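Local structure of metallo-beta-lactamase (Simiduia agarivorans, 6MFI) at residues His108-His112 with Ile113-Gly117; Leu166-Asp169 with Gly170-Ile173. The protein probably hydrolyses beta-lactam antibiotics as a subclass B3 metallo-beta-lactamase with two zinc ions in its active site. All coordinates share one frame; numbering follows the deposited sequence.

Contact 1. Residues His108-His112 with Ile113-Gly117; sequences HSHEH and IDHVG. With ZN (zinc ion), chain C; ZN (zinc ion), chain B.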
# COMPACT_ATOMS: atom_id res chain seq x y z
N HIS A 108 -4.79 4.43 -1.68
CA HIS A 108 -3.39 4.36 -2.09
C HIS A 108 -2.49 4.26 -0.88
O HIS A 108 -2.84 4.70 0.22
CB HIS A 108 -2.99 5.58 -2.94
CG HIS A 108 -2.93 6.86 -2.16
ND1 HIS A 108 -1.88 7.17 -1.32
CD2 HIS A 108 -3.79 7.90 -2.09
CE1 HIS A 108 -2.10 8.35 -0.76
NE2 HIS A 108 -3.24 8.81 -1.22
N SER A 109 -1.31 3.68 -1.09
CA SER A 109 -0.25 3.72 -0.09
C SER A 109 0.53 5.02 -0.23
O SER A 109 0.37 5.94 0.58
CB SER A 109 0.68 2.51 -0.24
OG SER A 109 1.20 2.43 -1.55
N HIS A 110 1.36 5.11 -1.27
CA HIS A 110 2.04 6.36 -1.60
C HIS A 110 2.05 6.54 -3.11
O HIS A 110 1.84 5.59 -3.87
CB HIS A 110 3.47 6.41 -1.02
CG HIS A 110 4.38 5.35 -1.56
ND1 HIS A 110 4.63 4.17 -0.89
CD2 HIS A 110 5.14 5.32 -2.68
CE1 HIS A 110 5.48 3.45 -1.59
NE2 HIS A 110 5.81 4.12 -2.68
N GLU A 111 2.31 7.77 -3.53
CA GLU A 111 2.06 8.23 -4.90
C GLU A 111 3.21 7.94 -5.85
O GLU A 111 3.54 8.78 -6.69
CB GLU A 111 1.74 9.73 -4.87
CG GLU A 111 2.82 10.59 -4.22
CD GLU A 111 2.66 10.71 -2.71
OE1 GLU A 111 3.03 11.77 -2.17
OE2 GLU A 111 2.18 9.75 -2.08
N HIS A 112 3.84 6.77 -5.76
CA HIS A 112 4.87 6.39 -6.72
C HIS A 112 4.26 5.56 -7.84
O HIS A 112 3.22 4.91 -7.67
CB HIS A 112 5.99 5.62 -6.04
CG HIS A 112 7.02 6.50 -5.40
ND1 HIS A 112 8.14 5.99 -4.77
CD2 HIS A 112 7.11 7.84 -5.29
CE1 HIS A 112 8.87 6.99 -4.30
NE2 HIS A 112 8.26 8.13 -4.60
N ILE A 113 4.92 5.60 -9.01
CA ILE A 113 4.34 5.01 -10.22
C ILE A 113 4.15 3.51 -10.08
O ILE A 113 3.24 2.93 -10.68
CB ILE A 113 5.23 5.35 -11.44
CG1 ILE A 113 4.59 4.83 -12.73
CG2 ILE A 113 6.63 4.80 -11.26
CD1 ILE A 113 5.42 5.08 -13.97
N ASP A 114 4.99 2.84 -9.27
CA ASP A 114 4.86 1.40 -9.13
C ASP A 114 3.67 0.99 -8.28
O ASP A 114 3.38 -0.21 -8.18
CB ASP A 114 6.14 0.80 -8.56
CG ASP A 114 6.56 1.46 -7.26
OD1 ASP A 114 6.51 2.70 -7.18
OD2 ASP A 114 6.95 0.73 -6.32
N HIS A 115 2.97 1.94 -7.66
CA HIS A 115 1.82 1.64 -6.82
C HIS A 115 0.52 2.29 -7.29
O HIS A 115 -0.55 1.73 -7.04
CB HIS A 115 2.09 2.05 -5.37
CG HIS A 115 3.31 1.42 -4.78
ND1 HIS A 115 3.42 0.06 -4.58
CD2 HIS A 115 4.47 1.96 -4.35
CE1 HIS A 115 4.60 -0.21 -4.05
NE2 HIS A 115 5.26 0.93 -3.90
N VAL A 116 0.59 3.45 -7.94
CA VAL A 116 -0.61 4.16 -8.36
C VAL A 116 -0.54 4.50 -9.84
O VAL A 116 -1.32 5.31 -10.34
CB VAL A 116 -0.82 5.44 -7.52
CG1 VAL A 116 -1.02 5.09 -6.05
CG2 VAL A 116 0.36 6.38 -7.69
N GLY A 117 0.41 3.88 -10.55
CA GLY A 117 0.58 4.18 -11.96
C GLY A 117 -0.63 3.83 -12.80
O GLY A 117 -0.96 4.53 -13.76
ZN ZN C . 7.81 4.38 -3.57
ZN ZN B . 7.41 1.10 -4.38
O HOH W 1 8.33 2.83 -4.68
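The chain turns from loop into helix at His112, whose carbonyl O takes two backbone bonds from the first turn of helix 113-116: Val116 N arrives nearly in line with the C=O bond at 3.0 Å, while His115 N comes from above the carbonyl plane. This N-cap turn sets the side chains on both sides of it about two metals. His110 NE2 and His112 ND1 bind one zinc ion, the latter at 2.0 Å, and His188 adds a third histidine; Asp114 OD2, also at 2.0 Å, and His115 NE2 bind the other, together with His253. A water sits between the two zinc ions, 2.0 Å from each, and donates a weak hydrogen bond to Asp114 OD1.

The sequence is the HxHxDH motif of the metallo-beta-lactamase fold, which here divides its ligands between the metals as expected of subclass B3. Because it binds through ND1, the His112 ring directs NE2 away from the zinc and into a hydrogen bond with Asp149. His110 does the reverse, using NE2 for the metal and ND1 for Asp212, so each ring is held at both nitrogens. An offset edge-to-face pair links the two metal sites: the edge of His115 turns toward the face of His110, with planes at 79° and His115 CD2 3.0 Å from His110 NE2. For Asp114, CG lies between the backbone N and the carbonyl carbon (chi1 54°), which brings its carboxylate back toward the loop, where OD1 meets His112 CB at 3.2 Å. Away from the metals, Val116 fills the inside of the bend, with CG1 against His108 CB at 3.7 Å and CG2 over the backbone of Glu111 and His112.

Contact 2. Residues Leu166-Asp169 with Gly170-Ile173; sequences LVND and GDQI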
# COMPACT_ATOMS: atom_id res chain seq x y z
N LEU A 166 -10.43 14.00 -0.37
CA LEU A 166 -9.13 14.16 0.27
C LEU A 166 -9.12 13.43 1.61
O LEU A 166 -10.10 13.47 2.36
CB LEU A 166 -8.80 15.64 0.47
CG LEU A 166 -7.91 16.29 -0.59
CD1 LEU A 166 -8.54 16.16 -1.98
CD2 LEU A 166 -7.65 17.75 -0.26
N VAL A 167 -8.00 12.76 1.89
CA VAL A 167 -7.84 11.96 3.10
C VAL A 167 -6.79 12.63 3.98
O VAL A 167 -5.64 12.79 3.58
CB VAL A 167 -7.44 10.52 2.78
CG1 VAL A 167 -7.17 9.75 4.06
CG2 VAL A 167 -8.52 9.84 1.97
N ASN A 168 -7.20 13.02 5.19
CA ASN A 168 -6.29 13.59 6.17
C ASN A 168 -5.92 12.54 7.21
O ASN A 168 -6.40 11.41 7.19
CB ASN A 168 -6.93 14.82 6.82
CG ASN A 168 -7.28 15.90 5.81
OD1 ASN A 168 -6.46 16.76 5.49
ND2 ASN A 168 -8.51 15.85 5.30
N ASP A 169 -5.04 12.93 8.13
CA ASP A 169 -4.57 12.00 9.15
C ASP A 169 -5.70 11.65 10.11
O ASP A 169 -6.38 12.53 10.64
CB ASP A 169 -3.40 12.61 9.93
CG ASP A 169 -2.84 11.67 10.97
OD1 ASP A 169 -2.58 10.50 10.64
OD2 ASP A 169 -2.65 12.11 12.13
N GLY A 170 -5.91 10.35 10.31
CA GLY A 170 -6.96 9.87 11.19
C GLY A 170 -8.34 9.80 10.57
O GLY A 170 -9.29 9.40 11.26
N ASP A 171 -8.48 10.17 9.30
CA ASP A 171 -9.79 10.13 8.66
C ASP A 171 -10.24 8.70 8.42
O ASP A 171 -9.43 7.79 8.20
CB ASP A 171 -9.75 10.89 7.33
CG ASP A 171 -9.82 12.39 7.52
OD1 ASP A 171 -10.02 12.84 8.67
OD2 ASP A 171 -9.67 13.13 6.52
N GLN A 172 -11.55 8.50 8.47
CA GLN A 172 -12.15 7.19 8.27
C GLN A 172 -12.79 7.10 6.88
O GLN A 172 -13.27 8.09 6.33
CB GLN A 172 -13.21 6.89 9.34
CG GLN A 172 -12.63 6.52 10.69
CD GLN A 172 -13.70 6.20 11.71
OE1 GLN A 172 -14.80 5.79 11.36
NE2 GLN A 172 -13.37 6.37 12.99
N ILE A 173 -12.78 5.89 6.33
CA ILE A 173 -13.39 5.58 5.05
C ILE A 173 -14.48 4.55 5.29
O ILE A 173 -14.20 3.45 5.79
CB ILE A 173 -12.37 5.08 4.02
CG1 ILE A 173 -11.42 6.21 3.61
CG2 ILE A 173 -13.07 4.49 2.81
CD1 ILE A 173 -12.08 7.29 2.77
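A type II beta turn from Asn168 to Asp171 reverses the chain between strands 163-166 and 172-175, and the side chains of its first and last residues meet beside the backbone bond that closes it. That bond runs from Asp171 N to Asn168 O over 3.2 Å. A second link goes the opposite way: Asp171 OD2 accepts Asn168 N at 2.8 Å and Asn168 ND2 at 3.2 Å, both from the same face of the carboxylate. The two donors differ in their approach. The backbone N comes from well above the plane, whereas ND2 arrives on the syn side, close to the carboxylate plane, and OD2 in turn lies almost in the amide plane of Asn168.

The two side chains lie alongside one another and point the same way, with amide and carboxylate planes 79° apart. In Asp171, CG is anti to the carbonyl carbon (chi1 -79°), which carries the carboxylate across the mouth of the turn to Asn168. Gly170 takes the third position of the turn with a positive phi of 82°, the conformation for which a type II turn favours glycine. Asp169 precedes it at the bend, its OD1 accepting a hydrogen bond from Ala184 N.

On the buried flank of the turn, Val167 CG2 and Ile173 CD1 make a loose apolar contact at 4.5 Å. Both residues also touch Trp195 and Tyr131, side chains from strands of the two different sheets.

In the fold
Following the chain from the N terminus, strand 103-107 of the seven-stranded sheet runs out into contact 1, where residues 108-117 enter helix 113-116 at the metal centre. Through strand 129-132 and on to edge strand 163-166, the chain then reaches contact 2, a turn leading to edge strand 172-175 of the five-stranded sheet. Each contact closes within its own short run, so the two follow in series and neither nest nor cross. The centres of contacts 1 and 2 are about 17 Å apart, and the two do not touch. Trp195, from strand 193-199, is a shared neighbour: it bonds to His108 O in contact 1 and also borders contact 2.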